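Long-range contacts in Cap5O (Staphylococcus aureus, PDB 3OJO), which binds NAD and probably oxidises UDP-N-acetyl-mannosamine as a dehydrogenase of capsular polysaccharide biosynthesis: residues 89-94 with 107-112; 121-127 with 154-160. All coordinates share one frame. Numbering follows the deposited sequence.

Interaction 1. Residues 89-94 with 107-112. With NAD (nicotinamide-adenine-dinucleotide), chain J.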
loop_
_atom_site.group_PDB
_atom_site.type_symbol
_atom_site.label_atom_id
_atom_site.label_comp_id
_atom_site.label_asym_id
_atom_site.label_seq_id
_atom_site.Cartn_x
_atom_site.Cartn_y
_atom_site.Cartn_z
ATOM N N ILE B 89 16.654 -21.953 16.214
ATOM C CA ILE B 89 16.701 -20.721 17.000
ATOM C C ILE B 89 15.323 -20.055 16.872
ATOM O O ILE B 89 14.902 -19.696 15.762
ATOM C CB ILE B 89 17.878 -19.809 16.584
ATOM C CG1 ILE B 89 19.227 -20.507 16.884
ATOM C CG2 ILE B 89 17.793 -18.425 17.256
ATOM C CD1 ILE B 89 20.337 -20.186 15.929
ATOM N N ALA B 90 14.629 -19.928 18.012
ATOM C CA ALA B 90 13.293 -19.336 18.145
ATOM C C ALA B 90 13.280 -18.334 19.316
ATOM O O ALA B 90 12.309 -18.269 20.073
ATOM C CB ALA B 90 12.267 -20.430 18.380
ATOM N N VAL B 91 14.372 -17.556 19.454
ATOM C CA VAL B 91 14.545 -16.527 20.483
ATOM C C VAL B 91 13.855 -15.214 20.004
ATOM O O VAL B 91 13.508 -15.130 18.819
ATOM C CB VAL B 91 16.043 -16.321 20.868
ATOM C CG1 VAL B 91 16.685 -17.622 21.340
ATOM C CG2 VAL B 91 16.830 -15.716 19.712
ATOM N N PRO B 92 13.638 -14.180 20.854
ATOM C CA PRO B 92 12.989 -12.966 20.337
ATOM C C PRO B 92 13.920 -12.037 19.557
ATOM O O PRO B 92 15.147 -12.091 19.684
ATOM C CB PRO B 92 12.431 -12.282 21.597
ATOM C CG PRO B 92 12.927 -13.096 22.766
ATOM C CD PRO B 92 13.958 -14.047 22.287
ATOM N N THR B 93 13.322 -11.205 18.715
ATOM C CA THR B 93 14.045 -10.196 17.935
ATOM C C THR B 93 13.438 -8.869 18.334
ATOM O O THR B 93 12.479 -8.422 17.711
ATOM C CB THR B 93 14.055 -10.484 16.439
ATOM O OG1 THR B 93 12.719 -10.513 16.000
ATOM C CG2 THR B 93 14.729 -11.782 16.118
ATOM N N PRO B 94 13.919 -8.286 19.462
ATOM C CA PRO B 94 13.328 -7.029 19.948
ATOM C C PRO B 94 13.463 -5.864 18.968
ATOM O O PRO B 94 14.205 -5.944 17.978
ATOM C CB PRO B 94 14.080 -6.773 21.264
ATOM C CG PRO B 94 14.750 -8.065 21.603
ATOM C CD PRO B 94 15.061 -8.697 20.309
ATOM N N LEU B 107 19.865 -11.350 20.138
ATOM C CA LEU B 107 19.516 -12.579 20.866
ATOM C C LEU B 107 19.719 -13.811 19.998
ATOM O O LEU B 107 20.069 -14.874 20.511
ATOM C CB LEU B 107 18.119 -12.544 21.509
ATOM C CG LEU B 107 17.701 -11.259 22.263
ATOM C CD1 LEU B 107 16.397 -11.464 22.967
ATOM C CD2 LEU B 107 18.695 -10.869 23.308
ATOM N N VAL B 108 19.548 -13.645 18.675
ATOM C CA VAL B 108 19.778 -14.678 17.659
ATOM C C VAL B 108 21.291 -14.995 17.566
ATOM O O VAL B 108 21.672 -16.143 17.401
ATOM C CB VAL B 108 19.209 -14.238 16.288
ATOM C CG1 VAL B 108 19.392 -15.330 15.244
ATOM C CG2 VAL B 108 17.750 -13.846 16.402
ATOM N N MET B 109 22.131 -13.973 17.647
ATOM C CA MET B 109 23.572 -14.127 17.584
ATOM C C MET B 109 24.117 -14.704 18.900
ATOM O O MET B 109 24.957 -15.602 18.869
ATOM C CB MET B 109 24.249 -12.831 17.133
ATOM C CG MET B 109 23.889 -12.421 15.697
ATOM S SD MET B 109 24.118 -13.726 14.461
ATOM C CE MET B 109 22.736 -13.540 13.577
ATOM N N ARG B 110 23.549 -14.276 20.046
ATOM C CA ARG B 110 23.882 -14.833 21.362
ATOM C C ARG B 110 23.503 -16.312 21.375
ATOM O O ARG B 110 24.311 -17.131 21.800
ATOM C CB ARG B 110 23.111 -14.093 22.463
ATOM C CG ARG B 110 23.981 -13.309 23.408
ATOM C CD ARG B 110 23.162 -12.389 24.297
ATOM N NE ARG B 110 23.031 -11.046 23.726
ATOM C CZ ARG B 110 22.195 -10.114 24.178
ATOM N NH1 ARG B 110 21.390 -10.374 25.199
ATOM N NH2 ARG B 110 22.150 -8.920 23.601
ATOM N N ALA B 111 22.284 -16.648 20.862
ATOM C CA ALA B 111 21.778 -18.008 20.733
ATOM C C ALA B 111 22.629 -18.825 19.763
ATOM O O ALA B 111 22.791 -20.028 19.973
ATOM C CB ALA B 111 20.332 -17.997 20.270
ATOM N N LEU B 112 23.164 -18.178 18.693
ATOM C CA LEU B 112 24.049 -18.853 17.747
ATOM C C LEU B 112 25.354 -19.252 18.452
ATOM O O LEU B 112 25.788 -20.394 18.295
ATOM C CB LEU B 112 24.304 -18.032 16.468
ATOM C CG LEU B 112 25.114 -18.738 15.331
ATOM C CD1 LEU B 112 24.427 -20.015 14.822
ATOM C CD2 LEU B 112 25.412 -17.782 14.181
HETATM P PA NAD J . 8.930 -15.100 23.436
HETATM O O1A NAD J . 9.414 -13.922 24.186
HETATM O O2A NAD J . 7.582 -15.516 23.877
HETATM O O5B NAD J . 9.971 -16.307 23.651
HETATM C C5B NAD J . 11.358 -16.111 23.587
HETATM C C4B NAD J . 11.994 -17.052 24.583
HETATM O O4B NAD J . 13.350 -17.246 24.242
HETATM C C3B NAD J . 11.937 -16.530 26.025
HETATM O O3B NAD J . 11.506 -17.579 26.886
HETATM C C2B NAD J . 13.399 -16.229 26.328
HETATM O O2B NAD J . 13.740 -16.387 27.690
HETATM C C1B NAD J . 14.128 -17.212 25.430
HETATM N N9A NAD J . 15.493 -16.751 25.135
HETATM C C8A NAD J . 15.878 -15.451 24.885
HETATM N N7A NAD J . 17.186 -15.443 24.545
HETATM C C5A NAD J . 17.635 -16.722 24.586
HETATM C C6A NAD J . 18.895 -17.273 24.348
HETATM N N6A NAD J . 19.897 -16.457 24.004
HETATM N N1A NAD J . 19.070 -18.650 24.464
HETATM C C2A NAD J . 18.004 -19.469 24.800
HETATM N N3A NAD J . 16.760 -18.917 25.038
HETATM C C4A NAD J . 16.578 -17.565 24.933
HETATM O O3 NAD J . 8.994 -14.763 21.853
HETATM P PN NAD J . 8.133 -15.536 20.741
HETATM O O1N NAD J . 6.782 -14.919 20.710
HETATM O O2N NAD J . 8.285 -17.001 20.921
HETATM O O5D NAD J . 8.840 -15.098 19.390
HETATM C C5D NAD J . 10.238 -15.086 19.260
HETATM C C4D NAD J . 10.574 -14.389 17.946
HETATM O O4D NAD J . 9.999 -15.093 16.856
HETATM C C3D NAD J . 9.969 -12.991 17.808
HETATM O O3D NAD J . 10.594 -11.958 18.547
HETATM C C2D NAD J . 10.099 -12.805 16.317
HETATM O O2D NAD J . 11.463 -12.713 15.993
HETATM C C1D NAD J . 9.665 -14.175 15.823
HETATM N N1N NAD J . 8.213 -14.098 15.540
HETATM C C2N NAD J . 7.263 -14.477 16.463
HETATM C C3N NAD J . 5.901 -14.348 16.152
HETATM C C7N NAD J . 4.871 -15.131 16.918
HETATM O O7N NAD J . 3.870 -15.802 16.177
HETATM N N7N NAD J . 4.905 -15.153 18.257
HETATM C C4N NAD J . 5.517 -13.801 14.919
HETATM C C5N NAD J . 6.482 -13.383 14.004
HETATM C C6N NAD J . 7.828 -13.527 14.345
HETATM O O HOH W 1 17.464 -11.146 18.468
#

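Interaction 2. Residues 121-127 with 154-160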
loop_
_atom_site.group_PDB
_atom_site.type_symbol
_atom_site.label_atom_id
_atom_site.label_comp_id
_atom_site.label_asym_id
_atom_site.label_seq_id
_atom_site.Cartn_x
_atom_site.Cartn_y
_atom_site.Cartn_z
ATOM N N LYS B 121 29.808 -32.079 11.989
ATOM C CA LYS B 121 29.527 -32.139 10.552
ATOM C C LYS B 121 28.200 -32.869 10.282
ATOM O O LYS B 121 27.885 -33.848 10.967
ATOM C CB LYS B 121 30.706 -32.748 9.777
ATOM C CG LYS B 121 31.857 -31.759 9.597
ATOM C CD LYS B 121 33.052 -32.341 8.872
ATOM C CE LYS B 121 34.034 -31.269 8.437
ATOM N NZ LYS B 121 34.678 -30.559 9.586
ATOM N N GLY B 122 27.408 -32.321 9.357
ATOM C CA GLY B 122 26.099 -32.851 8.974
ATOM C C GLY B 122 24.911 -32.149 9.613
ATOM O O GLY B 122 23.765 -32.382 9.211
ATOM N N ASN B 123 25.179 -31.276 10.614
ATOM C CA ASN B 123 24.168 -30.528 11.368
ATOM C C ASN B 123 23.405 -29.471 10.563
ATOM O O ASN B 123 23.944 -28.891 9.611
ATOM C CB ASN B 123 24.786 -29.898 12.625
ATOM C CG ASN B 123 25.118 -30.873 13.737
ATOM O OD1 ASN B 123 24.829 -32.086 13.676
ATOM N ND2 ASN B 123 25.718 -30.348 14.794
ATOM N N THR B 124 22.145 -29.216 10.976
ATOM C CA THR B 124 21.268 -28.204 10.381
ATOM C C THR B 124 20.936 -27.121 11.415
ATOM O O THR B 124 20.581 -27.443 12.550
ATOM C CB THR B 124 20.011 -28.831 9.766
ATOM O OG1 THR B 124 20.400 -29.907 8.916
ATOM C CG2 THR B 124 19.172 -27.819 8.961
ATOM N N ILE B 125 21.083 -25.843 11.021
ATOM C CA ILE B 125 20.732 -24.686 11.841
ATOM C C ILE B 125 19.574 -23.995 11.146
ATOM O O ILE B 125 19.712 -23.555 10.005
ATOM C CB ILE B 125 21.913 -23.702 12.113
ATOM C CG1 ILE B 125 23.224 -24.419 12.615
ATOM C CG2 ILE B 125 21.483 -22.517 12.996
ATOM C CD1 ILE B 125 23.196 -25.145 13.865
ATOM N N ILE B 126 18.423 -23.948 11.824
ATOM C CA ILE B 126 17.219 -23.275 11.356
ATOM C C ILE B 126 17.002 -22.066 12.238
ATOM O O ILE B 126 17.039 -22.182 13.461
ATOM C CB ILE B 126 15.965 -24.173 11.305
ATOM C CG1 ILE B 126 16.212 -25.441 10.453
ATOM C CG2 ILE B 126 14.743 -23.375 10.778
ATOM C CD1 ILE B 126 15.239 -26.571 10.729
ATOM N N VAL B 127 16.827 -20.898 11.616
ATOM C CA VAL B 127 16.518 -19.676 12.335
ATOM C C VAL B 127 15.039 -19.400 12.046
ATOM O O VAL B 127 14.669 -19.160 10.892
ATOM C CB VAL B 127 17.480 -18.528 11.973
ATOM C CG1 VAL B 127 17.138 -17.256 12.739
ATOM C CG2 VAL B 127 18.921 -18.931 12.260
ATOM N N ASP B 154 29.195 -29.317 4.934
ATOM C CA ASP B 154 29.382 -29.749 6.323
ATOM C C ASP B 154 28.162 -29.455 7.224
ATOM O O ASP B 154 27.813 -30.287 8.058
ATOM C CB ASP B 154 30.644 -29.110 6.923
ATOM C CG ASP B 154 31.917 -29.276 6.124
ATOM O OD1 ASP B 154 32.198 -30.403 5.686
ATOM O OD2 ASP B 154 32.666 -28.295 6.003
ATOM N N ILE B 155 27.552 -28.257 7.088
ATOM C CA ILE B 155 26.363 -27.832 7.849
ATOM C C ILE B 155 25.329 -27.139 6.970
ATOM O O ILE B 155 25.682 -26.489 5.981
ATOM C CB ILE B 155 26.654 -27.009 9.125
ATOM C CG1 ILE B 155 27.531 -25.791 8.859
ATOM C CG2 ILE B 155 27.116 -27.855 10.289
ATOM C CD1 ILE B 155 26.694 -24.569 8.643
ATOM N N TYR B 156 24.065 -27.209 7.383
ATOM C CA TYR B 156 22.986 -26.619 6.614
ATOM C C TYR B 156 22.337 -25.446 7.313
ATOM O O TYR B 156 21.958 -25.558 8.481
ATOM C CB TYR B 156 21.989 -27.690 6.155
ATOM C CG TYR B 156 22.687 -28.860 5.497
ATOM C CD1 TYR B 156 23.243 -28.739 4.224
ATOM C CD2 TYR B 156 22.870 -30.060 6.177
ATOM C CE1 TYR B 156 23.943 -29.792 3.636
ATOM C CE2 TYR B 156 23.563 -31.124 5.597
ATOM C CZ TYR B 156 24.102 -30.984 4.327
ATOM O OH TYR B 156 24.792 -32.026 3.749
ATOM N N LEU B 157 22.282 -24.301 6.613
ATOM C CA LEU B 157 21.714 -23.066 7.130
ATOM C C LEU B 157 20.361 -22.745 6.473
ATOM O O LEU B 157 20.309 -22.452 5.277
ATOM C CB LEU B 157 22.696 -21.899 6.956
ATOM C CG LEU B 157 24.009 -21.880 7.732
ATOM C CD1 LEU B 157 24.717 -20.540 7.532
ATOM C CD2 LEU B 157 23.793 -22.121 9.220
ATOM N N VAL B 158 19.270 -22.833 7.260
ATOM C CA VAL B 158 17.887 -22.575 6.837
ATOM C C VAL B 158 17.259 -21.424 7.650
ATOM O O VAL B 158 17.372 -21.405 8.874
ATOM C CB VAL B 158 16.988 -23.840 6.988
ATOM C CG1 VAL B 158 15.554 -23.587 6.497
ATOM C CG2 VAL B 158 17.590 -25.064 6.309
ATOM N N HIS B 159 16.568 -20.495 6.966
ATOM C CA HIS B 159 15.720 -19.502 7.589
ATOM C C HIS B 159 14.324 -19.940 7.234
ATOM O O HIS B 159 13.974 -19.983 6.056
ATOM C CB HIS B 159 15.942 -18.064 7.099
ATOM C CG HIS B 159 14.968 -17.072 7.708
ATOM N ND1 HIS B 159 14.766 -16.996 9.081
ATOM C CD2 HIS B 159 14.178 -16.146 7.108
ATOM C CE1 HIS B 159 13.850 -16.061 9.259
ATOM N NE2 HIS B 159 13.478 -15.513 8.104
ATOM N N CYS B 160 13.552 -20.348 8.232
ATOM C CA CYS B 160 12.155 -20.667 8.040
ATOM C C CYS B 160 11.364 -19.779 9.010
ATOM O O CYS B 160 11.335 -20.044 10.208
ATOM C CB CYS B 160 11.845 -22.144 8.236
ATOM S SG CYS B 160 10.069 -22.494 8.224
#

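Interaction 1. Residues 89-94 with 107-112
In this Rossmann-fold domain, the loop that leaves strand 86-89 passes between the NAD and the first turns of helix 106-115. The contact with the helix is mostly apolar. Ile89 CG2 lies 4.0 Å from both Val108 CG1 and Ala111 CB. Val91 turns both methyls to the helix: its CG1 is 3.8 Å from Ala111 CB, and its CG2 is 3.9 Å from Leu107 CB and from Val108 CG2. Leu107 reaches out along the loop. Its CD1 touches Pro92 CD at 3.6 Å and Pro94 CG at 4.0 Å. Val17 of strand 13-17 also packs on Val91 and Ala111, so this part is buried against that strand.

The polar link across the segments is a water. It donates to Pro92 O at 2.8 Å and accepts from Val108 N at 3.3 Å. This amide lies in the first turn of the helix, where backbone NH groups generally lack an i-4 carbonyl within the helix, and the water takes its place here.

The other side of the loop holds the cofactor. Its backbone runs along the ribose next to the nicotinamide, with Val91 O 3.1 Å from NAD C4D. The adenine approaches the helix, with its N6A 3.8 Å from Leu107 O. Thr93 binds the ribose through backbone and side chain: Thr93 N donates to NAD O3D at 2.8 Å, and Thr93 OG1 shares a hydrogen bond with NAD O2D at 2.5 Å.

Interaction 2. Residues 121-127 with 154-160
Two neighbouring parallel strands of the Rossmann sheet meet here, 124-127 and 156-159. They are the two ends of a beta-alpha-beta crossover through helix 135-145. Lys121 is exposed. Its NZ is hydrogen-bonded to Gly148 O, and the side chain makes a cation-pi contact with Phe149. Gly122 N gives a very short hydrogen bond to Asp154 O, 2.4 Å. The positive phi of Gly122 would jam a CB against the preceding carbonyl. Asn123 O then accepts from Tyr156 N at 2.8 Å.

Thr124 pairs with Tyr156, and its OG1 sits at the ring edge, 3.7 Å from Tyr156 CD2. Ile125 hydrogen-bonds in both directions: its N to Tyr156 O at 2.7 Å, its O to Val158 N at 2.9 Å. Its CB also packs on Leu157 CD2 at 3.8 Å. Ile126 is on the same face as Thr124 and puts CG1 3.9 Å from Val158 CB. Val127 N donates to Val158 O at 2.8 Å. Val127 O accepts twice, from Cys160 N at 3.1 Å and from His159 ND1 at 2.8 Å.

Helix 135-145 covers the face of Val127 and Leu157. Helix 185-195 covers the other face, touching Thr124, Ile126 and Tyr156. Strand 86-89 continues the sheet beyond 124-127, and antiparallel strand 178-182 lies beyond 156-159.

In the fold
Both interactions belong to the NAD-binding domain and share a boundary. Ile89 N, in interaction 1, lies 2.8 Å from Ile126 O of interaction 2, probably hydrogen-bonded as part of the sheet. Val108 CG1 packs on Val127 CG1 at 3.9 Å, so helix 106-115 lies against the strand that follows it in the chain. Both contacts are mainly buried, but 121-127 with 154-160 opens to the surface at Lys121 and Gly122. Their chemistry differs with place. Interaction 2, within the sheet, is held by a ladder of backbone hydrogen bonds. Interaction 1, where a strand ends at the cofactor, relies on apolar packing and a bridging water, while Thr93 bonds to NAD.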